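Local coordinates for glycoside Hydrolase (Bacteroides uniformis, PDB 5T99), which probably hydrolyses terminal beta-galactosyl units of agarose fragments, being a family 2 glycoside hydrolase that holds the galactose mimic galacto-isofagomine in its pocket, at residues A344-H349 against E550-T554; P446-N452 against V466-N472; S497-R502 against Y586-D591. All blocks are in the same frame, centred on the assembly; numbering follows the deposited sequence.

Interaction 1 of 3, residues A344-H349 against E550-T554; sequences AIRTSH and EFIWT. With GIF (D-galacto-isofagomine), chain C.
Phe551 packs its ring against strand 344-346, and Trp553 lies slid beside His349 farther along; the broader packing is at the first end. Phe551 CE1 is 3.6 Å from Ala344 CB, while CD1 sits equally near Arg346 N and CB, so the ring reaches from Ala344 to Arg346 along the strand. The strand axes pass 7.6 Å apart at 64°, and no hydrogen bond links them, because strand 305-313 lies between and pairs with both. With CG opposite the backbone N (chi1 175°), Arg346 runs extended past the ring to salt bridges with Glu370 and Glu494.

Toward the ligand the contact narrows to a few close atoms, all still buried. Ser348 CB meets the edge of the Trp553 indole, 3.4 Å from CZ3. The His349 ring is nearly parallel to the six-membered ring (planes at 5°), but their centroids are 5.2 Å apart, so overlap is slight. His349 NE2 hydrogen-bonds galacto-isofagomine O2 at 2.7 Å, and Glu370 takes ND1, which fixes the imidazole's rotation. Thr554 CG2 covers one indole face; over the other, the ligand's C1 lies 3.4 Å above the plane. Cis peptides precede both His349 and Thr554. A sugar mimic laid on a tryptophan at the C-terminal end of a barrel strand is characteristic of the TIM-barrel active site of clan A glycoside hydrolases.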
# COMPACT_ATOMS: atom_id res chain seq x y z
N ALA A 344 9.33 6.54 0.41
CA ALA A 344 8.09 7.28 0.14
C ALA A 344 7.10 6.49 -0.70
O ALA A 344 7.49 5.71 -1.56
CB ALA A 344 8.42 8.60 -0.53
N ILE A 345 5.81 6.71 -0.44
CA ILE A 345 4.73 5.99 -1.09
C ILE A 345 3.73 7.00 -1.65
O ILE A 345 3.38 7.96 -0.97
CB ILE A 345 3.96 5.06 -0.11
CG1 ILE A 345 4.90 4.16 0.70
CG2 ILE A 345 2.94 4.22 -0.87
CD1 ILE A 345 5.64 3.10 -0.09
N ARG A 346 3.27 6.78 -2.88
CA ARG A 346 2.11 7.50 -3.43
C ARG A 346 0.96 6.51 -3.48
O ARG A 346 1.11 5.47 -4.12
CB ARG A 346 2.44 8.00 -4.84
CG ARG A 346 1.28 8.67 -5.57
CD ARG A 346 1.76 9.63 -6.66
NE ARG A 346 0.62 10.22 -7.39
CZ ARG A 346 0.18 9.85 -8.60
NH1 ARG A 346 0.77 8.89 -9.33
NH2 ARG A 346 -0.89 10.45 -9.10
N THR A 347 -0.18 6.81 -2.86
CA THR A 347 -1.32 5.86 -2.82
C THR A 347 -2.20 5.93 -4.08
O THR A 347 -3.39 6.26 -4.04
CB THR A 347 -2.17 5.94 -1.52
OG1 THR A 347 -3.03 7.09 -1.52
CG2 THR A 347 -1.29 5.98 -0.30
N SER A 348 -1.58 5.60 -5.21
CA SER A 348 -2.26 5.53 -6.50
C SER A 348 -3.48 4.60 -6.45
O SER A 348 -3.31 3.45 -6.05
CB SER A 348 -1.27 4.93 -7.49
OG SER A 348 -0.71 3.75 -6.94
N HIS A 349 -4.70 5.05 -6.79
CA HIS A 349 -5.14 6.45 -6.93
C HIS A 349 -6.43 6.60 -6.10
O HIS A 349 -7.53 6.81 -6.63
CB HIS A 349 -5.41 6.82 -8.39
CG HIS A 349 -4.27 6.51 -9.31
ND1 HIS A 349 -3.12 7.27 -9.35
CD2 HIS A 349 -4.12 5.54 -10.24
CE1 HIS A 349 -2.30 6.77 -10.26
NE2 HIS A 349 -2.88 5.72 -10.81
N GLU A 550 10.89 11.28 -7.12
CA GLU A 550 10.06 10.53 -8.04
C GLU A 550 9.21 9.48 -7.33
O GLU A 550 9.53 9.04 -6.23
CB GLU A 550 10.92 9.86 -9.10
CG GLU A 550 11.91 8.81 -8.59
CD GLU A 550 12.60 8.07 -9.72
OE1 GLU A 550 11.89 7.59 -10.63
OE2 GLU A 550 13.85 7.98 -9.71
N PHE A 551 8.14 9.07 -7.99
CA PHE A 551 7.30 7.99 -7.52
C PHE A 551 7.07 7.05 -8.70
O PHE A 551 6.34 7.38 -9.63
CB PHE A 551 6.00 8.57 -6.96
CG PHE A 551 6.17 9.27 -5.62
CD1 PHE A 551 5.97 8.58 -4.43
CD2 PHE A 551 6.54 10.61 -5.56
CE1 PHE A 551 6.12 9.22 -3.20
CE2 PHE A 551 6.71 11.25 -4.34
CZ PHE A 551 6.50 10.55 -3.16
N ILE A 552 7.71 5.87 -8.68
CA ILE A 552 7.80 5.04 -9.88
C ILE A 552 6.50 4.31 -10.08
O ILE A 552 5.80 4.05 -9.12
CB ILE A 552 8.98 4.04 -9.84
CG1 ILE A 552 8.66 2.82 -8.96
CG2 ILE A 552 10.27 4.76 -9.45
CD1 ILE A 552 9.80 1.84 -8.81
N TRP A 553 6.18 4.00 -11.34
CA TRP A 553 5.02 3.16 -11.68
C TRP A 553 5.51 1.75 -12.10
O TRP A 553 5.85 1.56 -13.26
CB TRP A 553 4.20 3.79 -12.82
CG TRP A 553 2.90 3.09 -12.95
CD1 TRP A 553 2.58 2.06 -13.79
CD2 TRP A 553 1.76 3.29 -12.11
NE1 TRP A 553 1.30 1.62 -13.53
CE2 TRP A 553 0.78 2.36 -12.50
CE3 TRP A 553 1.49 4.17 -11.05
CZ2 TRP A 553 -0.47 2.29 -11.87
CZ3 TRP A 553 0.26 4.11 -10.44
CH2 TRP A 553 -0.71 3.18 -10.85
N THR A 554 5.57 0.74 -11.23
CA THR A 554 5.17 0.72 -9.83
C THR A 554 6.20 -0.06 -9.03
O THR A 554 7.08 -0.71 -9.60
CB THR A 554 3.84 -0.03 -9.66
OG1 THR A 554 3.94 -1.33 -10.25
CG2 THR A 554 2.73 0.71 -10.35
C GIF C . -1.78 6.18 -14.40
N GIF C . -0.68 6.53 -15.28
O GIF C . 1.51 3.41 -17.48
C1 GIF C . -1.59 4.77 -13.87
O1 GIF C . -2.43 3.68 -15.84
C2 GIF C . -1.29 3.78 -14.99
O2 GIF C . -2.77 4.36 -13.19
C3 GIF C . -0.08 4.22 -15.81
C4 GIF C . -0.27 5.63 -16.35
C5 GIF C . 0.18 3.25 -16.96

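Interaction 2 of 3, residues P446-N452 against V466-N472; sequences PSTCGFN and VDIAGMN
Pro446 meets two side chains of the other segment: its CB packs on Asp467 CB, and its CG lies 3.7 Å from Ile468 CD1, the two side chains crossing at a slant. Next, Ser447 is gripped at three polar atoms. Its backbone N donates to Asp467 OD2 (3.0 Å, on the anti side of the carboxylate), its OG accepts from Asp467 N (3.0 Å), and its O receives Ile468 N. The serine hydroxyl is held close between its own N and carbonyl carbon (chi1 62°), which places it against Asp467 N and Val466 CA.

At Thr448, OG1 gives a short 2.6 Å hydrogen bond to Ile468 O, approaching from above the carbonyl plane, and also bonds Tyr491 OH. Regular parallel pairing follows: Cys449 O accepts from Gly470 N, Phe451 N donates to Gly470 O (2.8 Å), and Phe451 O takes Asn472 N in an almost straight bond (2.7 Å, 176°). Gly450 faces Gly470 with CA atoms 4.7 Å apart, and Asn472 OD1 lies over Gly450 CA. On the other face, the Phe451 ring edge receives Ala469 CB at 4.1 Å from CE2. At Asn452, CB lies against CB of Asn472.

The axes of the two short strands are twisted 22° against each other, as between parallel neighbours in a barrel wall. Strands 447-451 and 468-472 flank helix 456-459 in a beta-alpha-beta unit, with strand 409-416 bonded beside the first and strand 490-495 beside the second; Asn472 itself reaches Ser493 and Glu417.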
# COMPACT_ATOMS: atom_id res chain seq x y z
N PRO A 446 0.53 19.99 2.70
CA PRO A 446 0.19 20.58 1.40
C PRO A 446 -0.69 19.71 0.52
O PRO A 446 -0.67 18.49 0.64
CB PRO A 446 1.56 20.76 0.73
CG PRO A 446 2.43 19.75 1.39
CD PRO A 446 1.98 19.76 2.81
N SER A 447 -1.46 20.36 -0.35
CA SER A 447 -2.18 19.68 -1.42
C SER A 447 -1.26 19.46 -2.60
O SER A 447 -0.29 20.19 -2.81
CB SER A 447 -3.37 20.52 -1.86
OG SER A 447 -2.96 21.77 -2.39
N THR A 448 -1.57 18.45 -3.40
CA THR A 448 -0.83 18.16 -4.61
C THR A 448 -1.76 17.48 -5.62
O THR A 448 -2.94 17.24 -5.33
CB THR A 448 0.41 17.29 -4.30
OG1 THR A 448 1.28 17.18 -5.44
CG2 THR A 448 -0.01 15.90 -3.84
N CYS A 449 -1.21 17.18 -6.79
CA CYS A 449 -1.95 16.55 -7.87
C CYS A 449 -0.94 15.98 -8.87
O CYS A 449 0.17 16.51 -8.99
CB CYS A 449 -2.88 17.57 -8.55
SG CYS A 449 -4.17 16.87 -9.61
N GLY A 450 -1.33 14.91 -9.56
CA GLY A 450 -0.44 14.24 -10.54
C GLY A 450 -0.84 14.60 -11.96
O GLY A 450 -1.90 14.18 -12.42
N PHE A 451 -0.00 15.38 -12.64
CA PHE A 451 -0.33 15.90 -13.98
C PHE A 451 0.40 15.16 -15.10
O PHE A 451 1.63 15.18 -15.17
CB PHE A 451 0.02 17.38 -14.08
CG PHE A 451 -0.69 18.24 -13.07
CD1 PHE A 451 -2.08 18.33 -13.06
CD2 PHE A 451 0.03 18.98 -12.12
CE1 PHE A 451 -2.73 19.13 -12.13
CE2 PHE A 451 -0.62 19.78 -11.20
CZ PHE A 451 -2.00 19.87 -11.20
N ASN A 452 -0.37 14.52 -15.98
CA ASN A 452 0.20 13.84 -17.17
C ASN A 452 0.16 14.65 -18.46
O ASN A 452 0.92 14.34 -19.38
CB ASN A 452 -0.44 12.47 -17.41
CG ASN A 452 -1.94 12.54 -17.68
OD1 ASN A 452 -2.63 13.46 -17.24
ND2 ASN A 452 -2.45 11.52 -18.37
N VAL A 466 -2.88 23.97 -6.45
CA VAL A 466 -2.40 23.11 -5.38
C VAL A 466 -1.08 23.68 -4.91
O VAL A 466 -0.48 24.52 -5.60
CB VAL A 466 -2.25 21.62 -5.79
CG1 VAL A 466 -3.62 20.99 -5.96
CG2 VAL A 466 -1.43 21.44 -7.07
N ASP A 467 -0.66 23.23 -3.73
CA ASP A 467 0.58 23.71 -3.13
C ASP A 467 1.84 23.20 -3.87
O ASP A 467 2.83 23.93 -3.99
CB ASP A 467 0.64 23.31 -1.64
CG ASP A 467 -0.43 23.99 -0.80
OD1 ASP A 467 -0.56 25.23 -0.87
OD2 ASP A 467 -1.13 23.28 -0.05
N ILE A 468 1.81 21.95 -4.31
CA ILE A 468 2.98 21.30 -4.94
C ILE A 468 2.50 20.54 -6.17
O ILE A 468 1.57 19.72 -6.08
CB ILE A 468 3.70 20.34 -3.97
CG1 ILE A 468 4.14 21.06 -2.68
CG2 ILE A 468 4.94 19.74 -4.64
CD1 ILE A 468 4.57 20.13 -1.55
N ALA A 469 3.13 20.82 -7.31
CA ALA A 469 2.76 20.20 -8.59
C ALA A 469 3.57 18.91 -8.85
O ALA A 469 4.81 18.93 -8.82
CB ALA A 469 2.96 21.19 -9.73
N GLY A 470 2.86 17.82 -9.12
CA GLY A 470 3.48 16.57 -9.55
C GLY A 470 3.37 16.38 -11.06
O GLY A 470 2.29 16.56 -11.62
N MET A 471 4.47 16.01 -11.71
CA MET A 471 4.48 15.67 -13.14
C MET A 471 4.55 14.16 -13.37
O MET A 471 5.41 13.48 -12.81
CB MET A 471 5.66 16.34 -13.84
CG MET A 471 5.64 17.85 -13.74
SD MET A 471 7.00 18.59 -14.65
CE MET A 471 6.31 18.63 -16.29
N ASN A 472 3.65 13.65 -14.21
CA ASN A 472 3.68 12.25 -14.63
C ASN A 472 4.37 12.10 -15.98
O ASN A 472 3.88 12.60 -16.98
CB ASN A 472 2.26 11.70 -14.73
CG ASN A 472 1.61 11.53 -13.39
OD1 ASN A 472 2.06 12.10 -12.39
ND2 ASN A 472 0.56 10.71 -13.34

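Interaction 3 of 3, residues S497-R502 against Y586-D591. With GIF (D-galacto-isofagomine), chain C.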
# COMPACT_ATOMS: atom_id res chain seq x y z
N SER A 497 7.37 3.81 -15.82
CA SER A 497 6.45 2.85 -16.48
C SER A 497 7.16 1.83 -17.41
O SER A 497 6.54 1.26 -18.31
CB SER A 497 5.28 3.57 -17.20
OG SER A 497 4.14 3.60 -16.36
N CYS A 498 8.44 1.59 -17.14
CA CYS A 498 9.20 0.52 -17.77
C CYS A 498 8.56 -0.80 -17.36
O CYS A 498 8.07 -0.95 -16.23
CB CYS A 498 10.66 0.59 -17.29
SG CYS A 498 11.83 -0.52 -18.12
N THR A 499 8.53 -1.74 -18.28
CA THR A 499 7.91 -3.04 -18.05
C THR A 499 8.94 -4.16 -18.17
O THR A 499 9.91 -4.05 -18.94
CB THR A 499 6.77 -3.28 -19.06
OG1 THR A 499 7.27 -3.09 -20.40
CG2 THR A 499 5.65 -2.30 -18.81
N SER A 500 8.71 -5.23 -17.41
CA SER A 500 9.52 -6.43 -17.49
C SER A 500 8.80 -7.62 -16.86
O SER A 500 7.88 -7.44 -16.06
CB SER A 500 10.88 -6.23 -16.81
OG SER A 500 10.74 -5.86 -15.45
N SER A 501 9.18 -8.82 -17.28
CA SER A 501 8.77 -10.06 -16.61
C SER A 501 10.00 -10.59 -15.88
O SER A 501 11.11 -10.53 -16.41
CB SER A 501 8.28 -11.09 -17.63
OG SER A 501 7.22 -10.58 -18.43
N ARG A 502 9.80 -11.09 -14.65
CA ARG A 502 10.89 -11.61 -13.81
C ARG A 502 11.64 -12.73 -14.51
O ARG A 502 11.02 -13.70 -14.93
CB ARG A 502 10.34 -12.15 -12.48
CG ARG A 502 11.43 -12.59 -11.49
CD ARG A 502 10.87 -12.88 -10.11
NE ARG A 502 9.79 -13.86 -10.16
CZ ARG A 502 9.94 -15.17 -10.34
NH1 ARG A 502 11.15 -15.72 -10.49
NH2 ARG A 502 8.86 -15.96 -10.38
N TYR A 586 3.11 -5.61 -15.58
CA TYR A 586 4.54 -5.79 -15.74
C TYR A 586 5.36 -4.58 -15.25
O TYR A 586 6.60 -4.60 -15.29
CB TYR A 586 4.86 -6.01 -17.23
CG TYR A 586 4.15 -7.18 -17.88
CD1 TYR A 586 4.81 -8.39 -18.10
CD2 TYR A 586 2.83 -7.06 -18.32
CE1 TYR A 586 4.17 -9.46 -18.72
CE2 TYR A 586 2.18 -8.12 -18.93
CZ TYR A 586 2.86 -9.32 -19.13
OH TYR A 586 2.22 -10.36 -19.73
N PHE A 587 4.68 -3.54 -14.78
CA PHE A 587 5.32 -2.27 -14.37
C PHE A 587 6.14 -2.39 -13.08
O PHE A 587 7.02 -1.58 -12.83
CB PHE A 587 4.25 -1.19 -14.16
CG PHE A 587 3.52 -0.78 -15.41
CD1 PHE A 587 4.19 -0.16 -16.45
CD2 PHE A 587 2.14 -0.96 -15.52
CE1 PHE A 587 3.51 0.24 -17.59
CE2 PHE A 587 1.45 -0.56 -16.66
CZ PHE A 587 2.14 0.04 -17.70
N GLY A 588 5.81 -3.38 -12.25
CA GLY A 588 6.43 -3.55 -10.95
C GLY A 588 7.93 -3.80 -11.03
O GLY A 588 8.39 -4.54 -11.89
N ALA A 589 8.68 -3.16 -10.13
CA ALA A 589 10.08 -3.52 -9.90
C ALA A 589 10.18 -4.89 -9.21
O ALA A 589 11.17 -5.60 -9.37
CB ALA A 589 10.75 -2.45 -9.07
N VAL A 590 9.15 -5.22 -8.44
CA VAL A 590 9.02 -6.50 -7.76
C VAL A 590 7.75 -7.13 -8.33
O VAL A 590 6.78 -6.41 -8.58
CB VAL A 590 8.92 -6.30 -6.23
CG1 VAL A 590 8.69 -7.60 -5.49
CG2 VAL A 590 10.19 -5.63 -5.70
N ASP A 591 7.76 -8.44 -8.54
CA ASP A 591 6.61 -9.14 -9.15
C ASP A 591 5.45 -9.28 -8.18
O ASP A 591 5.58 -8.98 -6.98
CB ASP A 591 7.04 -10.49 -9.80
CG ASP A 591 7.11 -11.67 -8.80
OD1 ASP A 591 6.70 -11.57 -7.62
OD2 ASP A 591 7.59 -12.73 -9.23
C GIF C . -1.78 6.18 -14.40
N GIF C . -0.68 6.53 -15.28
O GIF C . 1.51 3.41 -17.48
C1 GIF C . -1.59 4.77 -13.87
O1 GIF C . -2.43 3.68 -15.84
C2 GIF C . -1.29 3.78 -14.99
O2 GIF C . -2.77 4.36 -13.19
C3 GIF C . -0.08 4.22 -15.81
C4 GIF C . -0.27 5.63 -16.35
C5 GIF C . 0.18 3.25 -16.96
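Thr499 and Phe587 run side by side and point the same way, so that Thr499 CG2 rests 3.5 Å from CD1 and CE1 of the ring. Ser497 O comes to the edge of that ring in its plane, 3.3 Å from CE1. The far end of the phenyl turns to the ligand: Phe587 CZ merely packs 3.4 Å from galacto-isofagomine O, the hydroxyl that shares a 2.9 Å hydrogen bond with Ser497 OG. Tyr473 holds the same serine hydroxyl. Both segments are irregular loops following strands 490-495 and 549-552, the seventh and eighth strands of the TIM barrel, and the place where they meet forms part of the pocket wall.

Farther from the ligand, one backbone bond ties them, Ser500 N to Tyr586 O (3.1 Å, 163°). The Tyr586 ring offers its edge to Ser501 OG, which lies in the ring plane 3.3 Å from CE1 and is itself bonded to Gln519. Arg502 and Asp591 cross obliquely, guanidinium and carboxylate planes 72° apart. A bend at chi3 (55°) turns Arg502 NE onto Asp591 OD2, a 2.6 Å salt bridge nearly in the guanidinium plane, whereas Arg502 NH2 goes to the backbone oxygens of Asn767 and Phe784.

Interactions 1 and 2 belong to the same barrel sheet, their centres about 13 Å apart, and meet where Arg346 NH2 packs 4.1 Å from Gly450 CA; along the chain, interaction 2 is nested within the loop that interaction 1 closes. Interaction 3, with its centre about 14 Å from that of interaction 1, continues it outward: Thr554 O lies 3.0 Å from Ala589 N, probably a hydrogen bond, and Trp553 CD1 is 3.4 Å from Ser497 OG. These two contacts grip galacto-isofagomine at different hydroxyls, O2 and O. Interaction 2 stays about 8 Å from interaction 3 at the nearest atoms and approaches the ligand through the side chain of Asn472, about 5 Å from galacto-isofagomine.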